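Local coordinates for ABC transporter substrate-binding protein-branched chain amino acid transport (Streptococcus pneumoniae, PDB 4GNR) that binds isoleucine and probably hands branched-chain amino acids to an ABC transporter for uptake into the cell, at residues N13-G18 against K54-E59; T334-T339 against E346-V351; G181-Q186 against A209-N214. One frame throughout, in Å; residues are numbered along the deposited sequence. Where two conformers were deposited one is given.

Contact 1 (N13-G18 against K54-E59); sequences NFEESG and KDNKSE
The carboxylate of Asp55 reaches across to the backbone of Glu16 and Ser17 and is gripped there on both oxygens. Its CG stands anti to the backbone N (chi1 178°), and OD2 offers its syn lone pair to Ser17 OG at 2.7 Å. OD1 takes Glu16 N at 3.0 Å from one face of the carboxylate plane, while Lys57 N closes an Asx turn from the opposite face; Ser17 N adds a weak bond. The Glu16 side chain runs antiparallel alongside Asp55. The contact joins the C-terminal ends of strands 7-14 and 48-55 of a beta-alpha-beta unit, bonded through Phe14 N to Lys54 O and Asn56 N to Phe14 O. Asn56 and Asn13 cross at roughly right angles, amide planes 61° apart: Asn56 ND2 donates a hydrogen bond to Asn13 OD1 (2.9 Å) from above the carbonyl plane. Asn56 OD1 rests against Glu15 CG at 3.2 Å and accepts Ser58 N in a second Asx turn. Ser58 OG donates to Ser17 O at 2.7 Å. Glu15 turns its carboxylate to Ala83 N and Thr84 OG1 of the isoleucine pocket. Two backbone N-H groups, a third more weakly, and a hydroxyl would stabilise Asp55's charge, probably keeping it ionised despite nearby Glu16.

Contact 2 (T334-T339 against E346-V351); sequences TAYMMT and EAAEVV
A C-terminal beta hairpin, strands 335-341 and 344-351, forms one border of the mixed seven-stranded sheet, and a classic beta bulge interrupts its pairing where Glu346 and Ala347 both face Thr339. Glu346 N bonds to Thr339 O at 2.8 Å and Thr339 N to Ala347 O at 2.9 Å. Beyond the bulge, Met337 and Glu349 make a hydrogen-bonded antiparallel pair through both their N-H and C=O groups. Val350 and Tyr336, a non-hydrogen-bonded pair, extend alongside each other in the same direction; Val350 CG2 meets the tyrosine ring at CE2, 3.6 Å away. On that same face Met338, bent at chi2 (-67°), brings SD to 3.9 Å from Ala348 CB. The other face carries Met337, whose CB meets Val351 CG1 at 4.1 Å; here helix 126-139 packs on the hairpin, Ile132 touching both side chains. Strand 248-252 pairs with strand 335-341 along its other edge, leaving 344-351 outermost in the sheet. In one deposited conformer of Glu349 a water joins the two strands on this face: it donates to Met337 O and to Glu349 OE1, each at 2.8 Å, and accepts from Thr339 OG1 at 2.7 Å.

Contact 3 (G181-Q186 against A209-N214); sequences GDTDFQ and AGKIVN
Phe185 and Ile212 meet through first torsions that set each CG or CG1 anti to its own carbonyl carbon: chi1 is -54° for the phenylalanine and -71° for the isoleucine. With chi2 at -86° the ring is turned so that one face meets Ile212 CG1, which sits over its centre, 3.5 Å from the centroid and close to the ring normal, a CH-pi contact. The two side chains cross at about a right angle. Ile212 CD1 continues toward the CD1-CE1 side of the ring, 3.9 Å from Phe185 CE1. Lys211 approaches the ring obliquely, with CB 3.6 Å from Phe185 CE2. Its chain then runs extended as far as CE, alongside Thr183 and in the same direction, with Lys211 CE 4.0 Å from Thr183 CG2. A bend at chi4 turns NZ to Gln239 OE1 and Asn207 O, while a water that donates to Asp182 O reaches NZ weakly. No direct hydrogen bond joins the two segments, so the contact is essentially apolar, the lysine contributing its methylenes. Asp184 OD1 accepts Gln186 N at 3.0 Å in an Asx turn, and Phe185 is the N-cap residue of the helix that follows. Gln215, one residue beyond 209-214, adds polar ties to Thr183 O and Phe185 N. This is structural packing outside the isoleucine pocket: the loop between strand 171-178 and helix 186-193 lies on helix 206-218, while Phe185 and Ile212 both touch Tyr149 of strand 145-151 in the mixed sheet of the periplasmic-binding-protein fold.

The three contacts follow one another along the chain without nesting or crossing. Contact 1 comes first, closing the beta-alpha-beta unit of strand 7-14, helix 21-40 and strand 48-55 at one border of the parallel five-stranded sheet. Contact 3 follows, closing a loop through helix 186-193 and strand 199-201 and joining the segment after strand 171-178 to helix 206-218, beside the mixed sheet. Contact 2 is last, a short hairpin closure at the opposite border of that mixed sheet from strand 171-178. Contacts 1 and 2 lie on opposite sides of the chain's centre, their centres 29 Å apart, and no two contacts touch.

Contact 1 (N13-G18 against K54-E59)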
ATOM      1  N   ASN A  13       0.288   6.864  12.714  1.00  5.22           N
ATOM      2  CA  ASN A  13       0.376   5.513  13.314  1.00  5.41           C
ATOM      3  C   ASN A  13       0.948   4.626  12.201  1.00  5.25           C
ATOM      4  O   ASN A  13       0.188   4.091  11.396  1.00  5.85           O
ATOM      5  CB  ASN A  13      -0.998   5.051  13.754  1.00  5.62           C
ATOM      6  CG  ASN A  13      -0.992   3.692  14.418  1.00  6.01           C
ATOM      7  OD1 ASN A  13       0.014   2.984  14.403  1.00  6.62           O
ATOM      8  ND2 ASN A  13      -2.131   3.310  15.005  1.00  7.12           N
ATOM      9  N   PHE A  14       2.277   4.548  12.128  1.00  5.30           N
ATOM     10  CA  PHE A  14       2.923   3.881  11.011  1.00  4.93           C
ATOM     11  C   PHE A  14       3.869   2.773  11.436  1.00  5.28           C
ATOM     12  O   PHE A  14       4.504   2.821  12.495  1.00  5.76           O
ATOM     13  CB  PHE A  14       3.713   4.880  10.123  1.00  5.39           C
ATOM     14  CG  PHE A  14       2.864   5.861   9.347  1.00  5.43           C
ATOM     15  CD1 PHE A  14       1.831   5.430   8.509  1.00  5.97           C
ATOM     16  CD2 PHE A  14       3.200   7.222   9.332  1.00  5.51           C
ATOM     17  CE1 PHE A  14       1.113   6.356   7.733  1.00  6.34           C
ATOM     18  CE2 PHE A  14       2.496   8.117   8.561  1.00  5.98           C
ATOM     19  CZ  PHE A  14       1.448   7.692   7.760  1.00  6.18           C
ATOM     20  N   GLU A  15       4.023   1.819  10.522  1.00  5.66           N
ATOM     21  CA  GLU A  15       4.938   0.671  10.637  1.00  5.71           C
ATOM     22  C   GLU A  15       6.353   1.204  10.298  1.00  6.15           C
ATOM     23  O   GLU A  15       6.840   1.065   9.175  1.00  7.52           O
ATOM     24  CB  GLU A  15       4.540  -0.408   9.656  1.00  6.24           C
ATOM     25  CG  GLU A  15       3.129  -1.054   9.837  1.00  6.21           C
ATOM     26  CD  GLU A  15       1.920  -0.331   9.243  1.00  5.85           C
ATOM     27  OE1 GLU A  15       1.920   0.910   9.128  1.00  6.66           O
ATOM     28  OE2 GLU A  15       0.936  -1.041   8.943  1.00  6.57           O
ATOM     29  N   GLU A  16       6.982   1.848  11.273  1.00  6.28           N
ATOM     30  CA  GLU A  16       8.283   2.506  11.086  1.00  7.09           C
ATOM     31  C   GLU A  16       9.466   1.588  11.383  1.00  7.71           C
ATOM     32  O   GLU A  16      10.594   1.887  11.006  1.00 10.99           O
ATOM     33  CB  GLU A  16       8.343   3.838  11.854  1.00  7.08           C
ATOM     34  CG  GLU A  16       7.326   4.832  11.308  1.00  7.25           C
ATOM     35  CD  GLU A  16       7.069   6.051  12.170  1.00  7.12           C
ATOM     36  OE1 GLU A  16       7.626   6.192  13.276  1.00  9.41           O
ATOM     37  OE2 GLU A  16       6.219   6.879  11.697  1.00  7.41           O
ATOM     38  N   SER A  17       9.203   0.501  12.100  1.00  7.56           N
ATOM     39  CA  SER A  17      10.187  -0.540  12.405  1.00  7.58           C
ATOM     40  C   SER A  17       9.443  -1.874  12.290  1.00  7.44           C
ATOM     41  O   SER A  17       8.217  -1.904  12.227  1.00  7.96           O
ATOM     42  CB  SER A  17      10.808  -0.375  13.780  1.00  8.84           C
ATOM     43  OG  SER A  17       9.848  -0.525  14.800  1.00  9.25           O
ATOM     44  N   GLY A  18      10.197  -2.960  12.263  1.00  8.41           N
ATOM     45  CA  GLY A  18       9.599  -4.281  12.160  1.00  8.88           C
ATOM     46  C   GLY A  18       9.515  -4.776  10.716  1.00  8.16           C
ATOM     47  O   GLY A  18      10.043  -4.182   9.797  1.00  9.05           O
ATOM     48  N   LYS A  54       3.880   8.231  15.775  1.00  6.98           N
ATOM     49  CA  LYS A  54       4.105   7.011  16.507  1.00  7.75           C
ATOM     50  C   LYS A  54       4.396   5.821  15.599  1.00  6.78           C
ATOM     51  O   LYS A  54       3.791   5.655  14.535  1.00  7.64           O
ATOM     52  CB  LYS A  54       2.874   6.713  17.356  1.00  9.40           C
ATOM     53  CG  LYS A  54       2.646   7.727  18.466  1.00 11.91           C
ATOM     54  CD  LYS A  54       3.656   7.546  19.584  1.00 15.86           C
ATOM     55  CE  LYS A  54       3.421   8.473  20.753  1.00 18.77           C
ATOM     56  NZ  LYS A  54       4.370   8.183  21.852  1.00 23.15           N
ATOM     57  N   ASP A  55       5.311   4.985  16.073  1.00  6.88           N
ATOM     58  CA  ASP A  55       5.723   3.749  15.411  1.00  6.94           C
ATOM     59  C   ASP A  55       4.936   2.569  16.036  1.00  6.91           C
ATOM     60  O   ASP A  55       5.021   2.336  17.235  1.00  9.60           O
ATOM     61  CB  ASP A  55       7.235   3.530  15.640  1.00  7.26           C
ATOM     62  CG  ASP A  55       7.794   2.245  15.050  1.00  7.24           C
ATOM     63  OD1 ASP A  55       7.117   1.591  14.233  1.00  6.70           O
ATOM     64  OD2 ASP A  55       8.954   1.916  15.420  1.00  9.13           O
ATOM     65  N   ASN A  56       4.189   1.850  15.210  1.00  6.40           N
ATOM     66  CA  ASN A  56       3.457   0.672  15.666  1.00  6.58           C
ATOM     67  C   ASN A  56       4.266  -0.633  15.580  1.00  6.50           C
ATOM     68  O   ASN A  56       3.733  -1.707  15.897  1.00  7.05           O
ATOM     69  CB  ASN A  56       2.106   0.537  14.979  1.00  6.69           C
ATOM     70  CG  ASN A  56       2.236   0.354  13.486  1.00  6.16           C
ATOM     71  OD1 ASN A  56       3.079  -0.417  13.016  1.00  6.82           O
ATOM     72  ND2 ASN A  56       1.381   1.044  12.718  1.00  6.48           N
ATOM     73  N   LYS A  57       5.524  -0.549  15.148  1.00  6.74           N
ATOM     74  CA  LYS A  57       6.479  -1.682  15.164  1.00  7.45           C
ATOM     75  C   LYS A  57       6.031  -2.835  14.273  1.00  7.29           C
ATOM     76  O   LYS A  57       6.522  -3.944  14.409  1.00  8.20           O
ATOM     77  CB  LYS A  57       6.703  -2.171  16.620  1.00  8.53           C
ATOM     78  CG  LYS A  57       7.149  -1.071  17.571  1.00 10.05           C
ATOM     79  CD  LYS A  57       7.304  -1.632  18.998  1.00 13.05           C
ATOM     80  CE  LYS A  57       7.773  -0.591  20.008  1.00 17.01           C
ATOM     81  NZ  LYS A  57       7.985  -1.193  21.351  1.00 20.37           N
ATOM     82  N   SER A  58       5.122  -2.562  13.325  1.00  6.98           N
ATOM     83  CA  SER A  58       4.572  -3.580  12.441  1.00  7.37           C
ATOM     84  C   SER A  58       3.730  -4.627  13.194  1.00  7.99           C
ATOM     85  O   SER A  58       3.485  -5.710  12.650  1.00  9.46           O
ATOM     86  CB  SER A  58       5.645  -4.291  11.596  1.00  7.55           C
ATOM     87  OG  SER A  58       6.385  -3.370  10.815  1.00  7.32           O
ATOM     88  N   GLU A  59       3.255  -4.292  14.385  1.00  7.94           N
ATOM     89  CA  GLU A  59       2.483  -5.240  15.219  1.00  8.51           C
ATOM     90  C   GLU A  59       1.055  -4.775  15.384  1.00  8.28           C
ATOM     91  O   GLU A  59       0.782  -3.605  15.648  1.00  8.80           O
ATOM     92  CB  GLU A  59       3.135  -5.371  16.599  1.00  9.27           C
ATOM     93  CG  GLU A  59       4.511  -5.976  16.496  1.00 11.14           C
ATOM     94  CD  GLU A  59       5.295  -5.983  17.755  1.00 15.49           C
ATOM     95  OE1 GLU A  59       4.747  -5.589  18.804  1.00 18.53           O
ATOM     96  OE2 GLU A  59       6.476  -6.407  17.690  1.00 18.18           O
TER

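Contact 2 (T334-T339 against E346-V351)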
ATOM      1  N   THR A 334      -6.639   4.724  -9.794  1.00  7.82           N
ATOM      2  CA  THR A 334      -5.927   4.221 -10.967  1.00  8.43           C
ATOM      3  C   THR A 334      -4.870   3.213 -10.497  1.00  7.72           C
ATOM      4  O   THR A 334      -4.188   3.400  -9.478  1.00  9.93           O
ATOM      5  CB  THR A 334      -5.244   5.357 -11.705  1.00 10.00           C
ATOM      6  OG1 THR A 334      -6.261   6.265 -12.147  1.00 13.49           O
ATOM      7  CG2 THR A 334      -4.417   4.867 -12.892  1.00 12.31           C
ATOM      8  N   ALA A 335      -4.740   2.140 -11.258  1.00  7.37           N
ATOM      9  CA  ALA A 335      -3.740   1.115 -11.001  1.00  7.36           C
ATOM     10  C   ALA A 335      -2.884   0.936 -12.251  1.00  7.23           C
ATOM     11  O   ALA A 335      -3.330   1.125 -13.381  1.00  7.87           O
ATOM     12  CB  ALA A 335      -4.386  -0.208 -10.611  1.00  8.96           C
ATOM     13  N   TYR A 336      -1.645   0.551 -11.999  1.00  7.01           N
ATOM     14  CA  TYR A 336      -0.666   0.271 -13.015  1.00  7.77           C
ATOM     15  C   TYR A 336      -0.030  -1.081 -12.777  1.00  7.89           C
ATOM     16  O   TYR A 336       0.115  -1.524 -11.636  1.00  9.36           O
ATOM     17  CB  TYR A 336       0.508   1.281 -12.939  1.00  9.15           C
ATOM     18  CG  TYR A 336       0.066   2.722 -13.020  1.00  9.57           C
ATOM     19  CD1 TYR A 336      -0.250   3.419 -11.871  1.00 10.54           C
ATOM     20  CD2 TYR A 336      -0.041   3.390 -14.233  1.00 12.82           C
ATOM     21  CE1 TYR A 336      -0.672   4.727 -11.900  1.00 13.22           C
ATOM     22  CE2 TYR A 336      -0.471   4.709 -14.280  1.00 14.57           C
ATOM     23  CZ  TYR A 336      -0.776   5.370 -13.098  1.00 14.66           C
ATOM     24  OH  TYR A 336      -1.189   6.688 -13.084  1.00 19.36           O
ATOM     25  N   MET A 337       0.289  -1.781 -13.861  1.00  7.87           N
ATOM     26  CA  MET A 337       1.100  -2.997 -13.776  1.00  7.92           C
ATOM     27  C   MET A 337       2.494  -2.513 -14.207  1.00  7.43           C
ATOM     28  O   MET A 337       2.678  -2.002 -15.322  1.00  8.99           O
ATOM     29  CB  MET A 337       0.635  -4.123 -14.665  1.00  8.48           C
ATOM     30  CG  MET A 337       1.451  -5.394 -14.422  1.00  8.85           C
ATOM     31  SD  MET A 337       1.221  -6.170 -12.801  1.00  8.97           S
ATOM     32  CE  MET A 337      -0.401  -6.942 -13.020  1.00 11.78           C
ATOM     33  N   MET A 338       3.454  -2.651 -13.304  1.00  7.66           N
ATOM     34  CA  MET A 338       4.832  -2.242 -13.510  1.00  7.90           C
ATOM     35  C   MET A 338       5.643  -3.415 -14.052  1.00  8.04           C
ATOM     36  O   MET A 338       5.477  -4.536 -13.609  1.00  9.03           O
ATOM     37  CB  MET A 338       5.460  -1.809 -12.161  1.00  8.49           C
ATOM     38  CG  MET A 338       4.608  -0.845 -11.361  1.00 10.31           C
ATOM     39  SD  MET A 338       4.427   0.770 -12.116  1.00 14.71           S
ATOM     40  CE  MET A 338       5.587   1.724 -11.153  1.00 21.50           C
ATOM     41  N   THR A 339       6.513  -3.132 -15.021  1.00  8.69           N
ATOM     42  CA  THR A 339       7.453  -4.097 -15.598  1.00  9.67           C
ATOM     43  C   THR A 339       8.843  -3.721 -15.051  1.00  9.47           C
ATOM     44  O   THR A 339       9.315  -2.600 -15.270  1.00 10.83           O
ATOM     45  CB  THR A 339       7.511  -3.998 -17.121  1.00 11.01           C
ATOM     46  OG1 THR A 339       6.246  -4.380 -17.668  1.00 12.03           O
ATOM     47  CG2 THR A 339       8.603  -4.933 -17.697  1.00 14.10           C
ATOM     48  N   GLU A 346      10.822  -0.324 -15.880  0.50 13.19           N
ATOM     49  CA  GLU A 346      11.058   0.105 -17.255  0.50 14.13           C
ATOM     50  C   GLU A 346       9.795   0.499 -18.001  0.50 14.23           C
ATOM     51  O   GLU A 346       9.848   1.317 -18.929  0.50 14.90           O
ATOM     52  CB  GLU A 346      11.791  -1.021 -18.009  0.50 14.58           C
ATOM     53  CG  GLU A 346      13.221  -1.274 -17.488  0.50 14.15           C
ATOM     54  CD  GLU A 346      13.949  -2.414 -18.190  0.50 15.40           C
ATOM     55  OE1 GLU A 346      13.279  -3.324 -18.729  0.50 16.19           O
ATOM     56  OE2 GLU A 346      15.196  -2.412 -18.164  0.50 18.90           O
ATOM     57  N   ALA A 347       8.657   0.024 -17.515  1.00 14.21           N
ATOM     58  CA  ALA A 347       7.373   0.267 -18.175  1.00 14.23           C
ATOM     59  C   ALA A 347       6.259   0.203 -17.152  1.00 12.40           C
ATOM     60  O   ALA A 347       6.392  -0.450 -16.120  1.00 11.42           O
ATOM     61  CB  ALA A 347       7.108  -0.764 -19.291  1.00 15.37           C
ATOM     62  N   ALA A 348       5.193   0.934 -17.433  1.00 12.14           N
ATOM     63  CA  ALA A 348       4.007   0.948 -16.596  1.00 11.66           C
ATOM     64  C   ALA A 348       2.813   0.939 -17.560  1.00 10.95           C
ATOM     65  O   ALA A 348       2.842   1.608 -18.596  1.00 13.44           O
ATOM     66  CB  ALA A 348       3.962   2.174 -15.674  1.00 13.31           C
ATOM     67  N   GLU A 349       1.796   0.138 -17.230  0.50  9.32           N
ATOM     68  CA  GLU A 349       0.552  -0.018 -18.020  0.50  9.53           C
ATOM     69  C   GLU A 349      -0.677   0.202 -17.138  0.50  9.18           C
ATOM     70  O   GLU A 349      -0.846  -0.515 -16.151  0.50  9.28           O
ATOM     71  CB  GLU A 349       0.471  -1.442 -18.600  0.50  9.83           C
ATOM     72  CG  GLU A 349       1.612  -1.783 -19.543  0.50 10.60           C
ATOM     73  CD  GLU A 349       1.650  -3.270 -19.870  0.50 12.22           C
ATOM     74  OE1 GLU A 349       2.541  -3.940 -19.323  0.50  9.55           O
ATOM     75  OE2 GLU A 349       0.736  -3.801 -20.544  0.50 15.08           O
ATOM     76  N   VAL A 350      -1.544   1.147 -17.509  1.00  9.83           N
ATOM     77  CA  VAL A 350      -2.766   1.385 -16.732  1.00  9.85           C
ATOM     78  C   VAL A 350      -3.636   0.135 -16.891  1.00  9.79           C
ATOM     79  O   VAL A 350      -3.868  -0.324 -17.998  1.00 12.04           O
ATOM     80  CB  VAL A 350      -3.522   2.627 -17.202  1.00 10.62           C
ATOM     81  CG1 VAL A 350      -4.853   2.748 -16.499  1.00 11.97           C
ATOM     82  CG2 VAL A 350      -2.659   3.864 -16.970  1.00 12.83           C
ATOM     83  N   VAL A 351      -4.112  -0.389 -15.766  1.00  9.31           N
ATOM     84  CA  VAL A 351      -4.914  -1.596 -15.722  1.00  9.68           C
ATOM     85  C   VAL A 351      -6.106  -1.440 -14.806  1.00  9.57           C
ATOM     86  O   VAL A 351      -6.055  -0.701 -13.837  1.00  9.70           O
ATOM     87  CB  VAL A 351      -4.055  -2.820 -15.247  1.00 10.27           C
ATOM     88  CG1 VAL A 351      -3.054  -3.244 -16.316  1.00 12.35           C
ATOM     89  CG2 VAL A 351      -3.341  -2.517 -13.926  1.00 10.07           C
TER
HETATM   90  O   HOH W   1      -6.988   1.795 -13.283  1.00  9.62           O
HETATM   91  O   HOH W   2       4.222  -2.623 -17.584  1.00 11.89           O

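Contact 3 (G181-Q186 against A209-N214)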
ATOM      1  N   GLY A 181       7.805 -14.217   7.740  1.00 11.85           N
ATOM      2  CA  GLY A 181       8.924 -14.509   8.631  1.00 11.95           C
ATOM      3  C   GLY A 181       9.864 -15.560   8.059  1.00 11.88           C
ATOM      4  O   GLY A 181      11.040 -15.651   8.459  1.00 13.31           O
ATOM      5  N   ASP A 182       9.348 -16.370   7.142  1.00 12.46           N
ATOM      6  CA  ASP A 182      10.186 -17.380   6.508  1.00 12.16           C
ATOM      7  C   ASP A 182      11.327 -16.742   5.744  1.00 11.85           C
ATOM      8  O   ASP A 182      11.165 -15.685   5.136  1.00 12.31           O
ATOM      9  CB  ASP A 182       9.416 -18.231   5.478  1.00 12.78           C
ATOM     10  CG  ASP A 182       8.436 -19.217   6.091  1.00 13.79           C
ATOM     11  OD1 ASP A 182       8.439 -19.452   7.323  1.00 16.89           O
ATOM     12  OD2 ASP A 182       7.677 -19.824   5.287  1.00 14.73           O
ATOM     13  N   THR A 183      12.463 -17.432   5.726  1.00 11.88           N
ATOM     14  CA  THR A 183      13.612 -16.955   4.952  1.00 12.33           C
ATOM     15  C   THR A 183      14.142 -18.047   3.980  1.00 12.04           C
ATOM     16  O   THR A 183      14.984 -17.780   3.146  1.00 12.43           O
ATOM     17  CB  THR A 183      14.738 -16.428   5.827  1.00 13.23           C
ATOM     18  OG1 THR A 183      15.280 -17.533   6.531  1.00 15.54           O
ATOM     19  CG2 THR A 183      14.251 -15.322   6.793  1.00 15.16           C
ATOM     20  N   ASP A 184      13.611 -19.267   4.086  1.00 11.43           N
ATOM     21  CA  ASP A 184      14.004 -20.454   3.267  1.00 11.13           C
ATOM     22  C   ASP A 184      12.794 -20.908   2.460  1.00 10.55           C
ATOM     23  O   ASP A 184      11.776 -21.284   3.046  1.00 12.71           O
ATOM     24  CB  ASP A 184      14.503 -21.576   4.206  1.00 12.45           C
ATOM     25  CG  ASP A 184      14.876 -22.890   3.499  1.00 13.64           C
ATOM     26  OD1 ASP A 184      14.540 -23.130   2.336  1.00 14.99           O
ATOM     27  OD2 ASP A 184      15.501 -23.749   4.168  1.00 18.98           O
ATOM     28  N   PHE A 185      12.912 -20.870   1.130  1.00  9.53           N
ATOM     29  CA  PHE A 185      11.824 -21.254   0.201  1.00  9.18           C
ATOM     30  C   PHE A 185      12.267 -22.382  -0.744  1.00  8.90           C
ATOM     31  O   PHE A 185      11.637 -22.648  -1.757  1.00  9.96           O
ATOM     32  CB  PHE A 185      11.394 -19.997  -0.593  1.00  9.21           C
ATOM     33  CG  PHE A 185      11.028 -18.838   0.321  1.00  9.50           C
ATOM     34  CD1 PHE A 185       9.754 -18.707   0.841  1.00 10.37           C
ATOM     35  CD2 PHE A 185      11.989 -17.898   0.700  1.00  9.92           C
ATOM     36  CE1 PHE A 185       9.464 -17.654   1.731  1.00 10.56           C
ATOM     37  CE2 PHE A 185      11.690 -16.864   1.577  1.00 10.44           C
ATOM     38  CZ  PHE A 185      10.435 -16.757   2.084  1.00 10.87           C
ATOM     39  N   GLN A 186      13.342 -23.052  -0.373  1.00  9.52           N
ATOM     40  CA  GLN A 186      13.957 -24.056  -1.239  1.00 10.00           C
ATOM     41  C   GLN A 186      13.098 -25.228  -1.643  1.00 10.05           C
ATOM     42  O   GLN A 186      13.034 -25.598  -2.817  1.00 10.59           O
ATOM     43  CB  GLN A 186      15.268 -24.549  -0.594  1.00 10.48           C
ATOM     44  CG  GLN A 186      16.318 -23.475  -0.447  1.00 11.41           C
ATOM     45  CD  GLN A 186      16.862 -23.038  -1.785  1.00 11.90           C
ATOM     46  OE1 GLN A 186      17.520 -23.819  -2.466  1.00 13.83           O
ATOM     47  NE2 GLN A 186      16.662 -21.783  -2.135  1.00 12.03           N
ATOM     48  N   ALA A 209       8.556 -11.912  -0.429  1.00  8.27           N
ATOM     49  CA  ALA A 209       8.564 -11.895  -1.873  1.00  8.24           C
ATOM     50  C   ALA A 209       9.951 -11.642  -2.452  1.00  8.15           C
ATOM     51  O   ALA A 209      10.314 -12.273  -3.441  1.00  8.47           O
ATOM     52  CB  ALA A 209       7.552 -10.879  -2.396  1.00  9.49           C
ATOM     53  N   GLY A 210      10.704 -10.727  -1.868  1.00  8.10           N
ATOM     54  CA  GLY A 210      12.036 -10.456  -2.397  1.00  8.23           C
ATOM     55  C   GLY A 210      12.959 -11.663  -2.260  1.00  8.22           C
ATOM     56  O   GLY A 210      13.745 -11.983  -3.161  1.00  9.14           O
ATOM     57  N   LYS A 211      12.892 -12.335  -1.111  1.00  8.36           N
ATOM     58  CA  LYS A 211      13.698 -13.564  -0.890  1.00  8.63           C
ATOM     59  C   LYS A 211      13.262 -14.682  -1.852  1.00  8.36           C
ATOM     60  O   LYS A 211      14.087 -15.449  -2.336  1.00  9.29           O
ATOM     61  CB  LYS A 211      13.607 -14.004   0.565  1.00  9.08           C
ATOM     62  CG  LYS A 211      14.267 -13.038   1.538  1.00  9.19           C
ATOM     63  CD  LYS A 211      14.147 -13.514   2.978  1.00 10.59           C
ATOM     64  CE  LYS A 211      14.701 -12.529   4.010  1.00 11.57           C
ATOM     65  NZ  LYS A 211      13.874 -11.284   4.094  1.00 13.20           N
ATOM     66  N   ILE A 212      11.962 -14.793  -2.112  1.00  8.33           N
ATOM     67  CA  ILE A 212      11.435 -15.784  -3.064  1.00  8.48           C
ATOM     68  C   ILE A 212      12.020 -15.518  -4.462  1.00  9.03           C
ATOM     69  O   ILE A 212      12.472 -16.445  -5.136  1.00  9.65           O
ATOM     70  CB  ILE A 212       9.905 -15.784  -3.069  1.00  8.61           C
ATOM     71  CG1 ILE A 212       9.382 -16.398  -1.759  1.00  8.59           C
ATOM     72  CG2 ILE A 212       9.371 -16.514  -4.302  1.00  9.60           C
ATOM     73  CD1 ILE A 212       7.926 -16.132  -1.501  1.00  9.52           C
ATOM     74  N   VAL A 213      11.994 -14.261  -4.896  1.00  8.88           N
ATOM     75  CA  VAL A 213      12.566 -13.909  -6.201  1.00  9.72           C
ATOM     76  C   VAL A 213      14.060 -14.275  -6.238  1.00  9.49           C
ATOM     77  O   VAL A 213      14.556 -14.870  -7.187  1.00 10.77           O
ATOM     78  CB  VAL A 213      12.366 -12.414  -6.486  1.00  9.84           C
ATOM     79  CG1 VAL A 213      13.191 -11.995  -7.696  1.00 10.90           C
ATOM     80  CG2 VAL A 213      10.872 -12.147  -6.709  1.00 10.54           C
ATOM     81  N   ASN A 214      14.734 -13.925  -5.155  0.50  9.57           N
ATOM     82  CA  ASN A 214      16.152 -14.186  -5.010  0.50  9.90           C
ATOM     83  C   ASN A 214      16.511 -15.660  -5.188  0.50  9.78           C
ATOM     84  O   ASN A 214      17.451 -16.039  -5.900  0.50 10.79           O
ATOM     85  CB  ASN A 214      16.583 -13.773  -3.617  0.50  9.72           C
ATOM     86  CG  ASN A 214      18.037 -13.994  -3.412  0.50 10.81           C
ATOM     87  OD1 ASN A 214      18.419 -15.014  -2.869  0.50 12.30           O
ATOM     88  ND2 ASN A 214      18.863 -13.147  -4.005  0.50 11.79           N
TER
HETATM   89  O   HOH W   3      11.240 -13.000   5.507  1.00 17.27           O